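Local coordinates for Ig domain protein, group 2 domain protein (Shewanella frigidimarina, PDB 6BG8) that adsorbs the bacterium onto ice and inhibits ice-crystal growth, this chain being the C-terminal ice-binding (DUF3494) domain of a longer adhesin, at residues 121-126 against 143-148; 127-132 against 154-159; 182-187 against 200-205. All coordinates share one frame; numbering follows the deposited sequence.

Contact 1 of 3, residues 121-126 against 143-148. With SO4 (sulfate ion), chain C.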
ATOM      1  N   ASN A 121       6.326  -9.401 -18.439  1.00  9.10           N
ATOM      2  CA  ASN A 121       6.351 -10.656 -19.200  1.00  9.26           C
ATOM      3  C   ASN A 121       6.925 -11.818 -18.395  1.00 15.05           C
ATOM      4  O   ASN A 121       7.346 -12.830 -18.969  1.00 16.71           O
ATOM      5  CB  ASN A 121       7.115 -10.500 -20.522  1.00 14.01           C
ATOM      6  CG  ASN A 121       6.420  -9.564 -21.486  1.00 13.91           C
ATOM      7  OD1 ASN A 121       5.187  -9.526 -21.565  1.00 20.23           O
ATOM      8  ND2 ASN A 121       7.206  -8.796 -22.232  1.00 19.98           N
ATOM      9  N   LEU A 122       6.942 -11.700 -17.070  1.00 11.09           N
ATOM     10  CA  LEU A 122       7.383 -12.774 -16.196  1.00  7.39           C
ATOM     11  C   LEU A 122       6.192 -13.419 -15.502  1.00  7.71           C
ATOM     12  O   LEU A 122       5.160 -12.781 -15.279  1.00  7.64           O
ATOM     13  CB  LEU A 122       8.359 -12.268 -15.133  1.00  7.33           C
ATOM     14  CG  LEU A 122       9.654 -11.630 -15.621  1.00 10.05           C
ATOM     15  CD1 LEU A 122      10.503 -11.251 -14.416  1.00  9.98           C
ATOM     16  CD2 LEU A 122      10.390 -12.601 -16.532  1.00 13.32           C
ATOM     17  N   THR A 123       6.349 -14.700 -15.172  1.00  9.47           N
ATOM     18  CA  THR A 123       5.466 -15.397 -14.246  1.00  8.60           C
ATOM     19  C   THR A 123       6.323 -15.850 -13.073  1.00  8.08           C
ATOM     20  O   THR A 123       7.259 -16.633 -13.258  1.00 14.14           O
ATOM     21  CB  THR A 123       4.764 -16.587 -14.912  1.00 11.14           C
ATOM     22  OG1 THR A 123       3.947 -16.118 -15.997  1.00 12.94           O
ATOM     23  CG2 THR A 123       3.884 -17.316 -13.903  1.00  9.13           C
ATOM     24  N   LEU A 124       6.032 -15.333 -11.886  1.00  7.41           N
ATOM     25  CA  LEU A 124       6.808 -15.634 -10.686  1.00  8.14           C
ATOM     26  C   LEU A 124       5.969 -16.408  -9.682  1.00  9.21           C
ATOM     27  O   LEU A 124       4.768 -16.155  -9.532  1.00  8.60           O
ATOM     28  CB  LEU A 124       7.331 -14.351 -10.027  1.00  7.11           C
ATOM     29  CG  LEU A 124       8.360 -13.563 -10.840  1.00  8.61           C
ATOM     30  CD1 LEU A 124       8.796 -12.292 -10.090  1.00  9.63           C
ATOM     31  CD2 LEU A 124       9.553 -14.443 -11.195  1.00 15.96           C
ATOM     32  N   THR A 125       6.616 -17.333  -8.981  1.00 10.52           N
ATOM     33  CA  THR A 125       5.978 -18.057  -7.896  1.00  8.82           C
ATOM     34  C   THR A 125       6.267 -17.357  -6.566  1.00  6.80           C
ATOM     35  O   THR A 125       7.001 -16.366  -6.500  1.00  9.61           O
ATOM     36  CB  THR A 125       6.441 -19.510  -7.905  1.00 12.68           C
ATOM     37  OG1 THR A 125       7.852 -19.556  -8.126  1.00 14.76           O
ATOM     38  CG2 THR A 125       5.772 -20.236  -9.052  1.00 16.61           C
ATOM     39  N   ARG A 126       5.665 -17.873  -5.500  0.53  7.18           N
ATOM     40  CA  ARG A 126       5.813 -17.224  -4.207  0.53  8.27           C
ATOM     41  C   ARG A 126       7.272 -17.235  -3.765  0.53  7.66           C
ATOM     42  O   ARG A 126       8.092 -18.040  -4.222  0.53  7.50           O
ATOM     43  CB  ARG A 126       4.941 -17.906  -3.159  0.53  8.27           C
ATOM     44  CG  ARG A 126       5.483 -19.221  -2.680  0.53  8.73           C
ATOM     45  CD  ARG A 126       4.336 -20.133  -2.334  0.53 10.37           C
ATOM     46  NE  ARG A 126       4.751 -21.273  -1.534  0.53  9.05           N
ATOM     47  CZ  ARG A 126       3.934 -21.959  -0.748  0.53 12.08           C
ATOM     48  NH1 ARG A 126       2.655 -21.609  -0.650  0.53  6.92           N
ATOM     49  NH2 ARG A 126       4.402 -22.987  -0.050  0.53  9.41           N
ATOM     50  N   THR A 143       2.741 -11.820 -13.941  1.00  8.69           N
ATOM     51  CA  THR A 143       1.791 -12.812 -13.451  1.00  5.83           C
ATOM     52  C   THR A 143       2.354 -13.432 -12.178  1.00  7.76           C
ATOM     53  O   THR A 143       3.495 -13.902 -12.164  1.00  8.40           O
ATOM     54  CB  THR A 143       1.519 -13.884 -14.510  1.00  6.97           C
ATOM     55  OG1 THR A 143       0.972 -13.258 -15.684  1.00  9.00           O
ATOM     56  CG2 THR A 143       0.522 -14.919 -13.974  1.00  9.71           C
ATOM     57  N   LEU A 144       1.569 -13.414 -11.106  1.00  5.64           N
ATOM     58  CA  LEU A 144       1.986 -14.002  -9.837  1.00  7.73           C
ATOM     59  C   LEU A 144       1.198 -15.288  -9.629  1.00  6.84           C
ATOM     60  O   LEU A 144      -0.039 -15.268  -9.605  1.00  5.66           O
ATOM     61  CB  LEU A 144       1.795 -13.017  -8.683  1.00  6.89           C
ATOM     62  CG  LEU A 144       2.676 -11.762  -8.811  1.00  6.48           C
ATOM     63  CD1 LEU A 144       2.393 -10.732  -7.699  1.00 11.92           C
ATOM     64  CD2 LEU A 144       4.164 -12.091  -8.893  1.00  8.22           C
ATOM     65  N   ASP A 145       1.924 -16.403  -9.500  1.00  6.37           N
ATOM     66  CA  ASP A 145       1.386 -17.757  -9.564  1.00  6.19           C
ATOM     67  C   ASP A 145       1.468 -18.362  -8.170  1.00  6.84           C
ATOM     68  O   ASP A 145       2.558 -18.715  -7.703  1.00  7.61           O
ATOM     69  CB  ASP A 145       2.177 -18.582 -10.585  1.00  4.67           C
ATOM     70  CG  ASP A 145       1.658 -20.014 -10.759  1.00  9.21           C
ATOM     71  OD1 ASP A 145       0.801 -20.489  -9.990  1.00  8.12           O
ATOM     72  OD2 ASP A 145       2.142 -20.677 -11.696  1.00  9.72           O
ATOM     73  N   GLY A 146       0.317 -18.494  -7.514  1.00  6.56           N
ATOM     74  CA  GLY A 146       0.287 -19.091  -6.193  1.00  7.48           C
ATOM     75  C   GLY A 146       0.411 -20.596  -6.143  1.00  7.44           C
ATOM     76  O   GLY A 146       0.377 -21.163  -5.049  1.00  8.62           O
ATOM     77  N   GLU A 147       0.525 -21.254  -7.300  1.00  6.26           N
ATOM     78  CA  GLU A 147       0.731 -22.704  -7.408  1.00  9.23           C
ATOM     79  C   GLU A 147      -0.366 -23.497  -6.703  1.00 11.67           C
ATOM     80  O   GLU A 147      -0.139 -24.616  -6.237  1.00 10.88           O
ATOM     81  CB  GLU A 147       2.117 -23.107  -6.885  1.00  8.38           C
ATOM     82  CG  GLU A 147       3.241 -22.549  -7.751  1.00  7.35           C
ATOM     83  CD  GLU A 147       4.614 -22.833  -7.194  1.00 12.66           C
ATOM     84  OE1 GLU A 147       5.322 -23.689  -7.767  1.00 15.13           O
ATOM     85  OE2 GLU A 147       4.986 -22.197  -6.186  1.00 10.12           O
ATOM     86  N   GLY A 148      -1.562 -22.922  -6.620  1.00  6.67           N
ATOM     87  CA  GLY A 148      -2.713 -23.608  -6.080  1.00  7.82           C
ATOM     88  C   GLY A 148      -2.966 -23.378  -4.612  1.00  7.89           C
ATOM     89  O   GLY A 148      -3.951 -23.903  -4.081  1.00  9.07           O
TER
HETATM   90  S   SO4 C 301       8.029 -22.695  -1.747  0.52 18.99           S
HETATM   91  O1  SO4 C 301       7.313 -22.988  -0.513  0.52 18.49           O
HETATM   92  O2  SO4 C 301       9.466 -22.597  -1.521  0.52 16.78           O
HETATM   93  O3  SO4 C 301       7.626 -23.688  -2.731  0.52 23.97           O
HETATM   94  O4  SO4 C 301       7.697 -21.415  -2.327  0.52 19.39           O
HETATM   95  O   HOH W   1       2.943 -12.469 -17.447  1.00 10.81           O
HETATM   96  O   HOH W   2       3.769 -19.882  -5.580  1.00 10.49           O
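Thr143 N donates to Leu122 O at 2.9 Å, opening the parallel pairing of 122-125 with 143-145 on one face of the ice-binding domain, a beta-solenoid with a long helix alongside; 122-125 is one edge strand of this three-stranded face, and 171-174, on the far side of 143-145, is the other. Two further backbone bonds follow, Leu124 N to Thr143 O and Asp145 N to Leu124 O. Next along, Arg126 N and Asp145 O are 3.9 Å apart and do not bond directly. A water sits there instead, accepting from the arginine N and donating to the aspartate O and to Glu147 OE2. At the start of the pairing a second water donates to Leu122 O and is hydrogen-bonded to Thr143 OG1.

Side-chain packing occupies both faces. Leu124 and Leu144 share the inward one, CB of Leu124 meeting CD2 of Leu144 at 4.1 Å, with Phe156 of strand 154-158 touching both leucines. On the outer face Thr123 and Thr143 lie side by side, pointing the same way, and both put CG2 anti to the backbone N, which brings the two methyls to 4.1 Å, CG2 to CG2. Beyond them, Thr125 CG2 sets a methyl against a carboxylate, 3.4 Å from Glu147 CD, the two side chains crossing at a slant.

Polar and charged groups gather where the strands end. Asp145 OD1 accepts from Glu147 N at 2.8 Å, the donor lying 37° above the carboxylate plane; this Asx turn leads the chain out of the strand, and Asn175 ND2 also binds OD1. In the conformer described, one of two modelled, Arg126 NH1 pairs with Asp149, while the guanidinium edge faces a sulfate, probably from the crystallisation liquor: NH2 reaches sulfate O1 at 2.9 Å and NE reaches O4 at 3.1 Å.

Contact 2 of 3, residues 127-132 against 154-159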
ATOM      1  N   GLY A 127       7.595 -16.321  -2.871  1.00  5.28           N
ATOM      2  CA  GLY A 127       8.947 -16.200  -2.385  1.00  6.00           C
ATOM      3  C   GLY A 127       9.256 -14.758  -2.047  1.00  9.49           C
ATOM      4  O   GLY A 127       8.373 -13.903  -2.025  1.00  7.72           O
ATOM      5  N   VAL A 128      10.543 -14.525  -1.799  1.00  8.30           N
ATOM      6  CA  VAL A 128      11.110 -13.229  -1.439  1.00  5.57           C
ATOM      7  C   VAL A 128      12.085 -12.836  -2.533  1.00  6.85           C
ATOM      8  O   VAL A 128      13.079 -13.540  -2.761  1.00  9.65           O
ATOM      9  CB  VAL A 128      11.841 -13.279  -0.090  1.00  6.67           C
ATOM     10  CG1 VAL A 128      12.483 -11.911   0.211  1.00  7.56           C
ATOM     11  CG2 VAL A 128      10.899 -13.713   1.016  1.00  5.35           C
ATOM     12  N   TYR A 129      11.824 -11.705  -3.183  1.00  7.16           N
ATOM     13  CA  TYR A 129      12.612 -11.253  -4.322  1.00  6.72           C
ATOM     14  C   TYR A 129      13.255  -9.921  -3.976  1.00  7.03           C
ATOM     15  O   TYR A 129      12.553  -8.930  -3.744  1.00  6.78           O
ATOM     16  CB  TYR A 129      11.724 -11.131  -5.568  1.00  6.28           C
ATOM     17  CG  TYR A 129      11.120 -12.446  -5.981  1.00  5.90           C
ATOM     18  CD1 TYR A 129       9.903 -12.872  -5.460  1.00  7.24           C
ATOM     19  CD2 TYR A 129      11.786 -13.295  -6.857  1.00 11.04           C
ATOM     20  CE1 TYR A 129       9.355 -14.083  -5.827  1.00  6.69           C
ATOM     21  CE2 TYR A 129      11.239 -14.512  -7.235  1.00  9.57           C
ATOM     22  CZ  TYR A 129      10.021 -14.900  -6.714  1.00  7.87           C
ATOM     23  OH  TYR A 129       9.473 -16.114  -7.072  1.00 11.79           O
ATOM     24  N   LYS A 130      14.587  -9.903  -3.942  1.00  5.74           N
ATOM     25  CA  LYS A 130      15.348  -8.755  -3.461  1.00  4.86           C
ATOM     26  C   LYS A 130      16.267  -8.229  -4.555  1.00  8.49           C
ATOM     27  O   LYS A 130      16.859  -9.007  -5.312  1.00  8.70           O
ATOM     28  CB  LYS A 130      16.174  -9.135  -2.234  1.00  3.49           C
ATOM     29  CG  LYS A 130      16.916  -7.973  -1.588  1.00  5.52           C
ATOM     30  CD  LYS A 130      17.719  -8.487  -0.401  1.00  7.49           C
ATOM     31  CE  LYS A 130      18.682  -7.431   0.145  1.00 10.07           C
ATOM     32  NZ  LYS A 130      17.978  -6.184   0.569  1.00 12.64           N
ATOM     33  N   THR A 131      16.362  -6.903  -4.640  1.00  7.01           N
ATOM     34  CA  THR A 131      17.370  -6.240  -5.449  1.00  8.28           C
ATOM     35  C   THR A 131      17.682  -4.911  -4.791  1.00 10.35           C
ATOM     36  O   THR A 131      16.824  -4.316  -4.133  1.00  7.65           O
ATOM     37  CB  THR A 131      16.927  -6.014  -6.901  1.00 10.17           C
ATOM     38  OG1 THR A 131      17.983  -5.367  -7.637  1.00  6.51           O
ATOM     39  CG2 THR A 131      15.687  -5.151  -6.947  1.00 10.03           C
ATOM     40  N   ALA A 132      18.921  -4.460  -4.966  1.00  7.93           N
ATOM     41  CA  ALA A 132      19.342  -3.159  -4.468  1.00  4.07           C
ATOM     42  C   ALA A 132      19.109  -2.039  -5.480  1.00  5.85           C
ATOM     43  O   ALA A 132      19.233  -0.858  -5.123  1.00  9.12           O
ATOM     44  CB  ALA A 132      20.822  -3.215  -4.066  1.00  7.79           C
ATOM     45  N   PHE A 154       4.066 -13.398  -1.464  1.00  7.07           N
ATOM     46  CA  PHE A 154       5.036 -12.817  -2.385  1.00  4.45           C
ATOM     47  C   PHE A 154       5.563 -11.533  -1.762  1.00  4.91           C
ATOM     48  O   PHE A 154       4.779 -10.647  -1.422  1.00  6.98           O
ATOM     49  CB  PHE A 154       4.398 -12.489  -3.742  1.00  6.51           C
ATOM     50  CG  PHE A 154       3.763 -13.661  -4.433  1.00  4.96           C
ATOM     51  CD1 PHE A 154       2.561 -14.197  -3.981  1.00  4.59           C
ATOM     52  CD2 PHE A 154       4.332 -14.179  -5.583  1.00  7.75           C
ATOM     53  CE1 PHE A 154       1.962 -15.268  -4.648  1.00  9.36           C
ATOM     54  CE2 PHE A 154       3.739 -15.240  -6.257  1.00  5.45           C
ATOM     55  CZ  PHE A 154       2.547 -15.780  -5.780  1.00  8.85           C
ATOM     56  N   ILE A 155       6.884 -11.422  -1.627  1.00  2.73           N
ATOM     57  CA  ILE A 155       7.509 -10.218  -1.096  1.00  5.49           C
ATOM     58  C   ILE A 155       8.527  -9.738  -2.109  1.00  7.53           C
ATOM     59  O   ILE A 155       9.420 -10.495  -2.514  1.00  9.17           O
ATOM     60  CB  ILE A 155       8.168 -10.466   0.268  1.00  4.62           C
ATOM     61  CG1 ILE A 155       7.091 -10.786   1.308  1.00  6.55           C
ATOM     62  CG2 ILE A 155       8.992  -9.249   0.693  1.00  8.27           C
ATOM     63  CD1 ILE A 155       7.633 -11.315   2.627  1.00  6.06           C
ATOM     64  N   PHE A 156       8.380  -8.490  -2.528  1.00  6.53           N
ATOM     65  CA  PHE A 156       9.346  -7.803  -3.373  1.00  6.35           C
ATOM     66  C   PHE A 156       9.965  -6.692  -2.550  1.00  6.70           C
ATOM     67  O   PHE A 156       9.250  -5.825  -2.039  1.00  5.93           O
ATOM     68  CB  PHE A 156       8.676  -7.249  -4.627  1.00  5.10           C
ATOM     69  CG  PHE A 156       8.086  -8.314  -5.488  1.00  7.96           C
ATOM     70  CD1 PHE A 156       6.794  -8.775  -5.265  1.00  7.02           C
ATOM     71  CD2 PHE A 156       8.840  -8.896  -6.492  1.00  7.19           C
ATOM     72  CE1 PHE A 156       6.265  -9.789  -6.056  1.00  7.02           C
ATOM     73  CE2 PHE A 156       8.319  -9.900  -7.272  1.00  6.39           C
ATOM     74  CZ  PHE A 156       7.033 -10.347  -7.052  1.00  7.10           C
ATOM     75  N   THR A 157      11.282  -6.745  -2.383  1.00  9.10           N
ATOM     76  CA  THR A 157      11.960  -5.813  -1.490  1.00  3.60           C
ATOM     77  C   THR A 157      13.120  -5.162  -2.234  1.00  7.19           C
ATOM     78  O   THR A 157      14.051  -5.843  -2.676  1.00  7.46           O
ATOM     79  CB  THR A 157      12.392  -6.514  -0.201  1.00  6.11           C
ATOM     80  OG1 THR A 157      13.079  -5.574   0.623  1.00  8.90           O
ATOM     81  CG2 THR A 157      13.252  -7.759  -0.467  1.00  3.74           C
ATOM     82  N   ILE A 158      13.052  -3.840  -2.378  1.00  6.67           N
ATOM     83  CA  ILE A 158      13.724  -3.121  -3.454  1.00  6.26           C
ATOM     84  C   ILE A 158      14.487  -1.944  -2.876  1.00  8.33           C
ATOM     85  O   ILE A 158      13.907  -1.112  -2.167  1.00  8.65           O
ATOM     86  CB  ILE A 158      12.705  -2.643  -4.510  1.00  8.60           C
ATOM     87  CG1 ILE A 158      12.086  -3.865  -5.208  1.00  4.99           C
ATOM     88  CG2 ILE A 158      13.354  -1.663  -5.496  1.00  7.12           C
ATOM     89  CD1 ILE A 158      10.833  -3.553  -6.062  1.00  6.21           C
ATOM     90  N   GLY A 159      15.784  -1.868  -3.190  1.00  6.61           N
ATOM     91  CA  GLY A 159      16.634  -0.822  -2.650  1.00  6.04           C
ATOM     92  C   GLY A 159      16.513   0.516  -3.335  1.00  6.07           C
ATOM     93  O   GLY A 159      16.959   1.526  -2.787  1.00 10.40           O
TER
HETATM   94  O   HOH W   3      15.496  -6.858   1.926  1.00 10.77           O
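Tyr129 and Phe156 sit at matching positions of two parallel strands, 127-131 and 154-158, adjacent rungs on one face of the beta-solenoid. Five backbone hydrogen bonds join the strands, from Ile155 N to Gly127 O through to Gly159 N to Thr131 O; Thr131 N to Thr157 O is the longest at 3.2 Å. On the inward face the Tyr129 and Phe156 side chains lie side by side and point the same way. Each has CG anti to its carbonyl carbon (chi1 -62° in both), and the ring planes differ by 17°, yet the rings are slid apart and barely overlap. The contact runs from Phe156 CD2 to Tyr129 CB at 3.8 Å and from Phe156 CE2 to Tyr129 CD1 at 3.8 Å.

The opposite face carries Val128, Ile155, Lys130 and Thr157. Val128 CG2 approaches Ile155 CB at 4.3 Å. Thr157 holds CG2 between its backbone N and carbonyl carbon, where the methyl packs against Lys130 CB at 3.7 Å; OG1 is then anti to the backbone N.

A second shell fixes these groups. Tyr129 OH is hydrogen-bonded to Thr125 O on the preceding strand, pinning the far end of the ring, while Phe156 stacks with Trp184 of the next rung. Thr157 OG1 binds Arg185 NH2. The lysine runs extended as far as CE and bends at its last torsion, chi4 58°; a water accepts from Lys130 NZ at 2.9 Å and is hydrogen-bonded to Thr157 OG1 at 3.0 Å.

Contact 3 of 3, residues 182-187 against 200-205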
ATOM      1  N   ILE A 182       0.500 -10.211  -1.102  1.00  6.39           N
ATOM      2  CA  ILE A 182       1.592  -9.654  -1.892  1.00  4.09           C
ATOM      3  C   ILE A 182       2.083  -8.386  -1.212  1.00  5.29           C
ATOM      4  O   ILE A 182       1.276  -7.559  -0.774  1.00  7.93           O
ATOM      5  CB  ILE A 182       1.136  -9.356  -3.332  1.00  4.57           C
ATOM      6  CG1 ILE A 182       0.594 -10.632  -3.977  1.00  6.81           C
ATOM      7  CG2 ILE A 182       2.285  -8.772  -4.141  1.00  7.42           C
ATOM      8  CD1 ILE A 182      -0.308 -10.332  -5.155  1.00  7.12           C
ATOM      9  N   TYR A 183       3.402  -8.218  -1.154  1.00  4.53           N
ATOM     10  CA  TYR A 183       4.024  -7.114  -0.424  1.00  6.06           C
ATOM     11  C   TYR A 183       5.125  -6.493  -1.263  1.00  5.87           C
ATOM     12  O   TYR A 183       5.966  -7.207  -1.817  1.00  7.80           O
ATOM     13  CB  TYR A 183       4.594  -7.601   0.913  1.00  8.28           C
ATOM     14  CG  TYR A 183       3.533  -8.165   1.820  1.00  8.30           C
ATOM     15  CD1 TYR A 183       3.168  -9.501   1.743  1.00  9.93           C
ATOM     16  CD2 TYR A 183       2.884  -7.358   2.748  1.00  6.95           C
ATOM     17  CE1 TYR A 183       2.184 -10.020   2.560  1.00 10.14           C
ATOM     18  CE2 TYR A 183       1.909  -7.866   3.572  1.00  9.46           C
ATOM     19  CZ  TYR A 183       1.559  -9.198   3.473  1.00  8.45           C
ATOM     20  OH  TYR A 183       0.578  -9.708   4.294  1.00 11.47           O
ATOM     21  N   TRP A 184       5.110  -5.169  -1.359  1.00  6.67           N
ATOM     22  CA  TRP A 184       6.099  -4.407  -2.102  1.00  8.24           C
ATOM     23  C   TRP A 184       6.773  -3.449  -1.136  1.00  4.26           C
ATOM     24  O   TRP A 184       6.099  -2.639  -0.499  1.00  9.66           O
ATOM     25  CB  TRP A 184       5.452  -3.611  -3.240  1.00  7.60           C
ATOM     26  CG  TRP A 184       4.657  -4.429  -4.205  1.00  6.38           C
ATOM     27  CD1 TRP A 184       3.320  -4.710  -4.146  1.00  6.25           C
ATOM     28  CD2 TRP A 184       5.152  -5.076  -5.382  1.00  7.57           C
ATOM     29  NE1 TRP A 184       2.956  -5.497  -5.215  1.00  9.28           N
ATOM     30  CE2 TRP A 184       4.065  -5.733  -5.987  1.00  7.35           C
ATOM     31  CE3 TRP A 184       6.412  -5.156  -5.984  1.00  8.57           C
ATOM     32  CZ2 TRP A 184       4.201  -6.470  -7.158  1.00  7.14           C
ATOM     33  CZ3 TRP A 184       6.544  -5.893  -7.157  1.00  7.58           C
ATOM     34  CH2 TRP A 184       5.446  -6.541  -7.725  1.00  8.94           C
ATOM     35  N   ARG A 185       8.097  -3.514  -1.050  1.00  4.80           N
ATOM     36  CA  ARG A 185       8.862  -2.657  -0.143  1.00  4.75           C
ATOM     37  C   ARG A 185       9.904  -1.922  -0.967  1.00  6.71           C
ATOM     38  O   ARG A 185      10.779  -2.559  -1.557  1.00  8.18           O
ATOM     39  CB  ARG A 185       9.542  -3.487   0.951  1.00  7.02           C
ATOM     40  CG  ARG A 185      10.144  -2.704   2.128  1.00  7.83           C
ATOM     41  CD  ARG A 185      11.451  -1.970   1.783  1.00  7.44           C
ATOM     42  NE  ARG A 185      12.528  -2.839   1.304  1.00  8.55           N
ATOM     43  CZ  ARG A 185      13.811  -2.481   1.278  1.00  8.81           C
ATOM     44  NH1 ARG A 185      14.178  -1.273   1.710  1.00  7.06           N
ATOM     45  NH2 ARG A 185      14.729  -3.322   0.818  1.00  9.77           N
ATOM     46  N   THR A 186       9.843  -0.594  -0.991  1.00  7.71           N
ATOM     47  CA  THR A 186      10.856   0.187  -1.692  1.00  6.75           C
ATOM     48  C   THR A 186      11.554   1.115  -0.713  1.00  4.86           C
ATOM     49  O   THR A 186      10.896   1.787   0.090  1.00  7.20           O
ATOM     50  CB  THR A 186      10.259   0.999  -2.855  1.00  6.30           C
ATOM     51  OG1 THR A 186       9.262   1.900  -2.366  1.00  7.42           O
ATOM     52  CG2 THR A 186       9.640   0.069  -3.900  1.00  6.68           C
ATOM     53  N   ALA A 187      12.889   1.152  -0.779  1.00  7.15           N
ATOM     54  CA  ALA A 187      13.629   2.184  -0.058  1.00  7.29           C
ATOM     55  C   ALA A 187      13.466   3.544  -0.719  1.00  7.93           C
ATOM     56  O   ALA A 187      13.647   4.575  -0.059  1.00  9.79           O
ATOM     57  CB  ALA A 187      15.115   1.822   0.031  1.00  8.24           C
ATOM     58  N   GLY A 200      -1.337  -5.602  -4.338  1.00  9.79           N
ATOM     59  CA  GLY A 200      -0.373  -5.791  -3.267  1.00  5.79           C
ATOM     60  C   GLY A 200      -0.349  -4.641  -2.279  1.00  6.37           C
ATOM     61  O   GLY A 200      -0.928  -3.576  -2.486  1.00  7.96           O
ATOM     62  N   ASN A 201       0.355  -4.886  -1.170  1.00  5.57           N
ATOM     63  CA  ASN A 201       0.529  -3.900  -0.110  1.00  6.87           C
ATOM     64  C   ASN A 201       1.846  -3.171  -0.338  1.00  8.83           C
ATOM     65  O   ASN A 201       2.921  -3.765  -0.218  1.00  7.81           O
ATOM     66  CB  ASN A 201       0.508  -4.566   1.263  1.00  7.76           C
ATOM     67  CG  ASN A 201      -0.753  -5.362   1.499  1.00 12.44           C
ATOM     68  OD1 ASN A 201      -1.788  -4.800   1.857  1.00 14.45           O
ATOM     69  ND2 ASN A 201      -0.684  -6.679   1.284  1.00 11.11           N
ATOM     70  N   VAL A 202       1.765  -1.878  -0.628  1.00  5.83           N
ATOM     71  CA  VAL A 202       2.946  -1.089  -0.962  1.00  5.12           C
ATOM     72  C   VAL A 202       3.457  -0.406   0.303  1.00  7.37           C
ATOM     73  O   VAL A 202       2.722   0.350   0.945  1.00  6.96           O
ATOM     74  CB  VAL A 202       2.622  -0.058  -2.054  1.00  6.68           C
ATOM     75  CG1 VAL A 202       3.843   0.777  -2.386  1.00  6.54           C
ATOM     76  CG2 VAL A 202       2.102  -0.755  -3.303  1.00  7.35           C
ATOM     77  N   PHE A 203       4.709  -0.679   0.667  1.00  6.64           N
ATOM     78  CA  PHE A 203       5.414   0.003   1.756  1.00  7.55           C
ATOM     79  C   PHE A 203       6.578   0.782   1.143  1.00  7.45           C
ATOM     80  O   PHE A 203       7.697   0.270   1.035  1.00  8.96           O
ATOM     81  CB  PHE A 203       5.916  -0.994   2.801  1.00  5.97           C
ATOM     82  CG  PHE A 203       4.822  -1.661   3.581  1.00  6.90           C
ATOM     83  CD1 PHE A 203       4.077  -2.692   3.015  1.00 10.91           C
ATOM     84  CD2 PHE A 203       4.562  -1.280   4.896  1.00 10.16           C
ATOM     85  CE1 PHE A 203       3.077  -3.319   3.740  1.00  9.28           C
ATOM     86  CE2 PHE A 203       3.562  -1.899   5.624  1.00  8.61           C
ATOM     87  CZ  PHE A 203       2.823  -2.922   5.044  1.00  5.95           C
ATOM     88  N   ALA A 204       6.307   2.020   0.728  1.00  4.92           N
ATOM     89  CA  ALA A 204       7.338   2.889   0.174  1.00  4.67           C
ATOM     90  C   ALA A 204       7.940   3.726   1.291  1.00  6.35           C
ATOM     91  O   ALA A 204       7.207   4.341   2.071  1.00  7.76           O
ATOM     92  CB  ALA A 204       6.762   3.804  -0.906  1.00  6.99           C
ATOM     93  N   TRP A 205       9.272   3.742   1.378  1.00  7.18           N
ATOM     94  CA  TRP A 205       9.899   4.541   2.424  1.00  5.65           C
ATOM     95  C   TRP A 205       9.595   6.018   2.234  1.00  8.26           C
ATOM     96  O   TRP A 205       9.323   6.732   3.205  1.00  7.35           O
ATOM     97  CB  TRP A 205      11.413   4.321   2.451  1.00  7.25           C
ATOM     98  CG  TRP A 205      12.064   5.170   3.497  1.00 10.17           C
ATOM     99  CD1 TRP A 205      12.784   6.320   3.302  1.00  8.54           C
ATOM    100  CD2 TRP A 205      12.030   4.954   4.912  1.00  9.51           C
ATOM    101  NE1 TRP A 205      13.207   6.821   4.511  1.00 10.33           N
ATOM    102  CE2 TRP A 205      12.756   6.005   5.514  1.00  9.27           C
ATOM    103  CE3 TRP A 205      11.455   3.974   5.729  1.00  9.76           C
ATOM    104  CZ2 TRP A 205      12.932   6.096   6.896  1.00 12.45           C
ATOM    105  CZ3 TRP A 205      11.636   4.068   7.113  1.00  9.88           C
ATOM    106  CH2 TRP A 205      12.360   5.124   7.674  1.00 10.56           C
TER
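Ile182 O is gripped twice by Asn201, whose backbone N (2.9 Å) and side-chain ND2 (3.0 Å) approach it from opposite faces of the carbonyl plane. The same ND2 lies 3.6 Å above one face of the Tyr183 ring, offset toward the rim, with ring and amide planes 30° apart; Asn201 OD1 is taken by Arg219 NH1. On the other face of the sheet, the bare CA of Gly200 abuts the edge of the Trp184 indole in its plane, 3.9 Å from NE1, while NE1 itself binds Ser199 O.

The strands, 182-186 and 201-204, are neighbouring parallel rungs of the beta-solenoid. Phe203 N to Trp184 O, at 2.7 Å, is nearly straight, and Phe203 CE1 touches Tyr183 CD2 beneath helix 84-103, whose Leu102 touches both rings.

Toward the C-terminal ends the packing changes character. Thr186 OG1, hydrogen-bonded to Gly188 O and Thr190 OG1, still lies 3.5 Å from Ala204 CB in the interior, but Trp205 is exposed. Its N reaches Thr186 O at 2.8 Å and its CB touches Ala187 O at 3.4 Å, whereas the far part of the indole turns off toward Tyr99, the two ring planes meeting at about 50°.

How the contacts relate
Following the chain from the N terminus, strand 122-125 passes almost directly into 127-131, then 143-145 and 154-158 return to pair with them in the same order. Contacts 1 and 2 therefore cross, closing loops of 16 and 21 residues. Contact 3 opens only after both have closed, and its shorter loop, of 12 residues, joins the next two rungs. Strands 154-158 and 182-186 are neighbours, so contacts 2 and 3 continue one parallel face, with Phe156 O and Arg185 N a probable hydrogen bond between them. Contact 1 lies on an adjoining face: Phe154 packs on the backbone at Thr125 and Arg126, and Leu144 CD1 meets Ile182 CD1 inside.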